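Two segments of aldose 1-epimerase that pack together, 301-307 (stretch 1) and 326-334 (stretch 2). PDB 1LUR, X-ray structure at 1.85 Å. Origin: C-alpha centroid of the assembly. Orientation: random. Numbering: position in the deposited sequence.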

ATOM      1  N   ALA A 301       4.126  -3.408   6.181  1.00 35.86           N
ATOM      2  CA  ALA A 301       3.556  -2.901   4.943  1.00 34.84           C
ATOM      3  C   ALA A 301       2.164  -2.419   5.310  1.00 31.75           C
ATOM      4  O   ALA A 301       1.381  -3.155   5.904  1.00 31.82           O
ATOM      5  CB  ALA A 301       3.478  -4.005   3.896  1.00 33.99           C
ATOM      6  N   ILE A 302       1.871  -1.167   4.982  1.00 30.14           N
ATOM      7  CA  ILE A 302       0.573  -0.584   5.279  1.00 29.38           C
ATOM      8  C   ILE A 302      -0.040  -0.260   3.924  1.00 28.62           C
ATOM      9  O   ILE A 302       0.438   0.623   3.210  1.00 27.36           O
ATOM     10  CB  ILE A 302       0.731   0.687   6.141  1.00 29.57           C
ATOM     11  CG1 ILE A 302       1.431   0.324   7.457  1.00 33.47           C
ATOM     12  CG2 ILE A 302      -0.626   1.296   6.422  1.00 28.10           C
ATOM     13  CD1 ILE A 302       1.613   1.491   8.427  1.00 31.12           C
ATOM     14  N   GLU A 303      -1.097  -0.988   3.578  1.00 27.63           N
ATOM     15  CA  GLU A 303      -1.772  -0.803   2.299  1.00 28.47           C
ATOM     16  C   GLU A 303      -3.258  -0.476   2.355  1.00 27.01           C
ATOM     17  O   GLU A 303      -4.096  -1.378   2.434  1.00 26.37           O
ATOM     18  CB  GLU A 303      -1.569  -2.070   1.458  1.00 29.95           C
ATOM     19  CG  GLU A 303      -0.278  -2.808   1.794  1.00 34.03           C
ATOM     20  CD  GLU A 303      -0.149  -4.172   1.127  1.00 37.70           C
ATOM     21  OE1 GLU A 303       0.598  -5.017   1.659  1.00 39.24           O
ATOM     22  OE2 GLU A 303      -0.776  -4.403   0.074  1.00 40.76           O
ATOM     23  N   PRO A 304      -3.603   0.825   2.336  1.00 24.58           N
ATOM     24  CA  PRO A 304      -5.008   1.248   2.367  1.00 24.66           C
ATOM     25  C   PRO A 304      -5.563   0.772   1.028  1.00 25.10           C
ATOM     26  O   PRO A 304      -4.977   1.060  -0.010  1.00 24.54           O
ATOM     27  CB  PRO A 304      -4.906   2.764   2.446  1.00 25.43           C
ATOM     28  CG  PRO A 304      -3.643   2.965   3.247  1.00 26.80           C
ATOM     29  CD  PRO A 304      -2.705   1.961   2.610  1.00 25.94           C
ATOM     30  N   GLN A 305      -6.682   0.063   1.038  1.00 24.18           N
ATOM     31  CA  GLN A 305      -7.245  -0.439  -0.221  1.00 24.06           C
ATOM     32  C   GLN A 305      -8.663  -0.936  -0.002  1.00 25.22           C
ATOM     33  O   GLN A 305      -9.204  -0.830   1.100  1.00 26.71           O
ATOM     34  CB  GLN A 305      -6.409  -1.648  -0.664  1.00 23.28           C
ATOM     35  CG  GLN A 305      -6.477  -2.766   0.396  1.00 25.91           C
ATOM     36  CD  GLN A 305      -5.773  -4.063   0.017  1.00 26.57           C
ATOM     37  OE1 GLN A 305      -4.558  -4.099  -0.161  1.00 27.69           O
ATOM     38  NE2 GLN A 305      -6.545  -5.144  -0.088  1.00 26.57           N
ATOM     39  N   PHE A 306      -9.253  -1.489  -1.060  1.00 24.54           N
ATOM     40  CA  PHE A 306     -10.601  -2.031  -0.983  1.00 23.50           C
ATOM     41  C   PHE A 306     -10.327  -3.467  -0.557  1.00 23.06           C
ATOM     42  O   PHE A 306      -9.201  -3.958  -0.713  1.00 22.70           O
ATOM     43  CB  PHE A 306     -11.299  -2.053  -2.351  1.00 19.76           C
ATOM     44  CG  PHE A 306     -11.820  -0.725  -2.793  1.00 22.83           C
ATOM     45  CD1 PHE A 306     -11.094   0.065  -3.674  1.00 23.02           C
ATOM     46  CD2 PHE A 306     -13.048  -0.259  -2.327  1.00 24.15           C
ATOM     47  CE1 PHE A 306     -11.587   1.305  -4.093  1.00 23.72           C
ATOM     48  CE2 PHE A 306     -13.550   0.972  -2.735  1.00 27.08           C
ATOM     49  CZ  PHE A 306     -12.824   1.757  -3.619  1.00 26.47           C
ATOM     50  N   HIS A 307     -11.341  -4.148  -0.033  1.00 23.58           N
ATOM     51  CA  HIS A 307     -11.166  -5.530   0.402  1.00 26.21           C
ATOM     52  C   HIS A 307     -10.448  -6.379  -0.632  1.00 25.45           C
ATOM     53  O   HIS A 307     -10.729  -6.288  -1.830  1.00 24.49           O
ATOM     54  CB  HIS A 307     -12.519  -6.192   0.670  1.00 25.86           C
ATOM     55  CG  HIS A 307     -13.335  -5.507   1.721  1.00 28.96           C
ATOM     56  ND1 HIS A 307     -13.724  -4.189   1.621  1.00 28.76           N
ATOM     57  CD2 HIS A 307     -13.863  -5.971   2.879  1.00 28.55           C
ATOM     58  CE1 HIS A 307     -14.459  -3.870   2.671  1.00 30.97           C
ATOM     59  NE2 HIS A 307     -14.559  -4.933   3.450  1.00 29.30           N
ATOM     60  N   HIS A 326     -15.409   8.452 -12.062  1.00 34.77           N
ATOM     61  CA  HIS A 326     -14.065   8.804 -11.651  1.00 34.01           C
ATOM     62  C   HIS A 326     -13.636   8.045 -10.411  1.00 33.45           C
ATOM     63  O   HIS A 326     -14.302   8.100  -9.378  1.00 33.13           O
ATOM     64  CB  HIS A 326     -13.956  10.310 -11.367  1.00 36.27           C
ATOM     65  CG  HIS A 326     -14.069  11.171 -12.586  1.00 37.38           C
ATOM     66  ND1 HIS A 326     -15.251  11.335 -13.276  1.00 39.22           N
ATOM     67  CD2 HIS A 326     -13.144  11.908 -13.244  1.00 36.65           C
ATOM     68  CE1 HIS A 326     -15.049  12.136 -14.307  1.00 37.71           C
ATOM     69  NE2 HIS A 326     -13.778  12.499 -14.311  1.00 37.63           N
ATOM     70  N   TYR A 327     -12.527   7.321 -10.520  1.00 30.17           N
ATOM     71  CA  TYR A 327     -12.016   6.569  -9.386  1.00 27.65           C
ATOM     72  C   TYR A 327     -11.314   7.683  -8.622  1.00 26.75           C
ATOM     73  O   TYR A 327     -10.510   8.421  -9.200  1.00 23.97           O
ATOM     74  CB  TYR A 327     -10.995   5.532  -9.845  1.00 25.57           C
ATOM     75  CG  TYR A 327     -10.383   4.719  -8.728  1.00 21.96           C
ATOM     76  CD1 TYR A 327     -10.838   3.428  -8.441  1.00 20.73           C
ATOM     77  CD2 TYR A 327      -9.321   5.225  -7.987  1.00 21.04           C
ATOM     78  CE1 TYR A 327     -10.235   2.659  -7.446  1.00 19.35           C
ATOM     79  CE2 TYR A 327      -8.711   4.476  -6.992  1.00 22.60           C
ATOM     80  CZ  TYR A 327      -9.167   3.191  -6.727  1.00 21.52           C
ATOM     81  OH  TYR A 327      -8.525   2.441  -5.776  1.00 22.06           O
ATOM     82  N   CYS A 328     -11.609   7.817  -7.334  1.00 25.81           N
ATOM     83  CA  CYS A 328     -10.981   8.871  -6.551  1.00 28.44           C
ATOM     84  C   CYS A 328     -10.841   8.458  -5.095  1.00 26.26           C
ATOM     85  O   CYS A 328     -11.828   8.369  -4.377  1.00 26.19           O
ATOM     86  CB  CYS A 328     -11.820  10.153  -6.657  1.00 31.32           C
ATOM     87  SG  CYS A 328     -10.990  11.653  -6.068  1.00 43.21           S
ATOM     88  N   GLN A 329      -9.611   8.189  -4.673  1.00 26.51           N
ATOM     89  CA  GLN A 329      -9.336   7.784  -3.293  1.00 25.61           C
ATOM     90  C   GLN A 329      -8.089   8.519  -2.828  1.00 27.12           C
ATOM     91  O   GLN A 329      -7.306   9.002  -3.646  1.00 27.97           O
ATOM     92  CB  GLN A 329      -9.067   6.277  -3.204  1.00 25.50           C
ATOM     93  CG  GLN A 329     -10.180   5.367  -3.717  1.00 25.53           C
ATOM     94  CD  GLN A 329     -11.449   5.428  -2.879  1.00 28.19           C
ATOM     95  OE1 GLN A 329     -11.395   5.525  -1.652  1.00 27.90           O
ATOM     96  NE2 GLN A 329     -12.599   5.335  -3.540  1.00 27.65           N
ATOM     97  N   GLU A 330      -7.902   8.606  -1.516  1.00 29.22           N
ATOM     98  CA  GLU A 330      -6.734   9.284  -0.978  1.00 28.80           C
ATOM     99  C   GLU A 330      -6.278   8.650   0.326  1.00 28.18           C
ATOM    100  O   GLU A 330      -7.055   7.992   1.030  1.00 26.64           O
ATOM    101  CB  GLU A 330      -7.013  10.780  -0.750  1.00 33.85           C
ATOM    102  CG  GLU A 330      -7.892  11.091   0.445  1.00 37.59           C
ATOM    103  CD  GLU A 330      -7.823  12.557   0.869  1.00 41.57           C
ATOM    104  OE1 GLU A 330      -8.494  12.914   1.857  1.00 42.48           O
ATOM    105  OE2 GLU A 330      -7.099  13.349   0.222  1.00 42.33           O
ATOM    106  N   ILE A 331      -5.003   8.848   0.625  1.00 25.80           N
ATOM    107  CA  ILE A 331      -4.384   8.322   1.830  1.00 25.04           C
ATOM    108  C   ILE A 331      -3.567   9.470   2.392  1.00 25.68           C
ATOM    109  O   ILE A 331      -2.731  10.035   1.684  1.00 25.71           O
ATOM    110  CB  ILE A 331      -3.415   7.166   1.516  1.00 22.91           C
ATOM    111  CG1 ILE A 331      -4.122   6.078   0.707  1.00 21.19           C
ATOM    112  CG2 ILE A 331      -2.903   6.569   2.806  1.00 23.93           C
ATOM    113  CD1 ILE A 331      -3.186   4.982   0.199  1.00 20.86           C
ATOM    114  N   VAL A 332      -3.813   9.831   3.649  1.00 26.25           N
ATOM    115  CA  VAL A 332      -3.068  10.921   4.263  1.00 25.12           C
ATOM    116  C   VAL A 332      -2.213  10.404   5.413  1.00 26.01           C
ATOM    117  O   VAL A 332      -2.740   9.890   6.398  1.00 25.90           O
ATOM    118  CB  VAL A 332      -4.012  12.023   4.798  1.00 25.95           C
ATOM    119  CG1 VAL A 332      -3.186  13.187   5.367  1.00 27.36           C
ATOM    120  CG2 VAL A 332      -4.912  12.515   3.680  1.00 26.68           C
ATOM    121  N   TYR A 333      -0.893  10.515   5.264  1.00 26.45           N
ATOM    122  CA  TYR A 333       0.038  10.066   6.292  1.00 27.97           C
ATOM    123  C   TYR A 333       0.533  11.299   7.038  1.00 30.68           C
ATOM    124  O   TYR A 333       1.081  12.219   6.424  1.00 28.83           O
ATOM    125  CB  TYR A 333       1.265   9.369   5.690  1.00 28.20           C
ATOM    126  CG  TYR A 333       0.982   8.167   4.826  1.00 29.75           C
ATOM    127  CD1 TYR A 333       0.445   8.314   3.551  1.00 30.49           C
ATOM    128  CD2 TYR A 333       1.285   6.879   5.272  1.00 30.84           C
ATOM    129  CE1 TYR A 333       0.221   7.211   2.738  1.00 33.20           C
ATOM    130  CE2 TYR A 333       1.063   5.770   4.467  1.00 30.66           C
ATOM    131  CZ  TYR A 333       0.533   5.941   3.205  1.00 32.42           C
ATOM    132  OH  TYR A 333       0.312   4.847   2.399  1.00 34.79           O
ATOM    133  N   THR A 334       0.339  11.325   8.350  1.00 31.24           N
ATOM    134  CA  THR A 334       0.788  12.461   9.148  1.00 32.90           C
ATOM    135  C   THR A 334       1.930  11.990  10.028  1.00 33.66           C
ATOM    136  O   THR A 334       1.789  11.013  10.764  1.00 33.28           O
ATOM    137  CB  THR A 334      -0.330  13.013  10.055  1.00 32.86           C
ATOM    138  OG1 THR A 334      -1.416  13.482   9.252  1.00 28.25           O
ATOM    139  CG2 THR A 334       0.197  14.170  10.898  1.00 34.83           C
TER
HETATM  140  O   HOH W   1       1.593   2.796   2.456  1.00 33.50           O

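Strand 301-305 and strand 327-334 run roughly antiparallel, their N-to-C directions 150° apart, but their axes come no closer than 8.4 Å. That spacing is too wide for backbone pairing, and no hydrogen bond joins the two stretches directly; the contact is made mainly by side chains, burying 262 Å² in all. The CA atoms of Pro 304 and Ile 331 lie 7.1 Å apart, whereas those of Ile 302 and Tyr 333 are separated by 10.7 Å, so the backbones are nearer at Pro 304 and Ile 331 than at Ile 302 and Tyr 333.

The pattern of alternation along the strand, carried on into the loop at Phe 306, turns the CA-to-CB bonds of Ile 302, Pro 304 and Phe 306 toward the partner, and those of Glu 303 and Gln 305 away; the Ile 302 side chain stays 5.2 Å or more from the other stretch. At the closer register pair, Pro 304 CB meets Ile 331 CD1 at 3.6 Å, an apolar contact made by an extended isoleucine (chi1 m, chi2 t). Phe 306 covers the next step. Its CE1 lies 3.9 Å from Tyr 327 CE1, and Tyr 327 OH approaches the ring edge, 3.7 Å from Phe 306 CE1; Gln 329 NE2 sits 3.6 Å from Phe 306 CZ.

At the wider register pair, water 1 bridges the stretches: it donates to Ile 302 O (2.6 Å) and accepts from Tyr 333 OH (2.4 Å, notably short), bridging atoms that are themselves 4.3 Å apart.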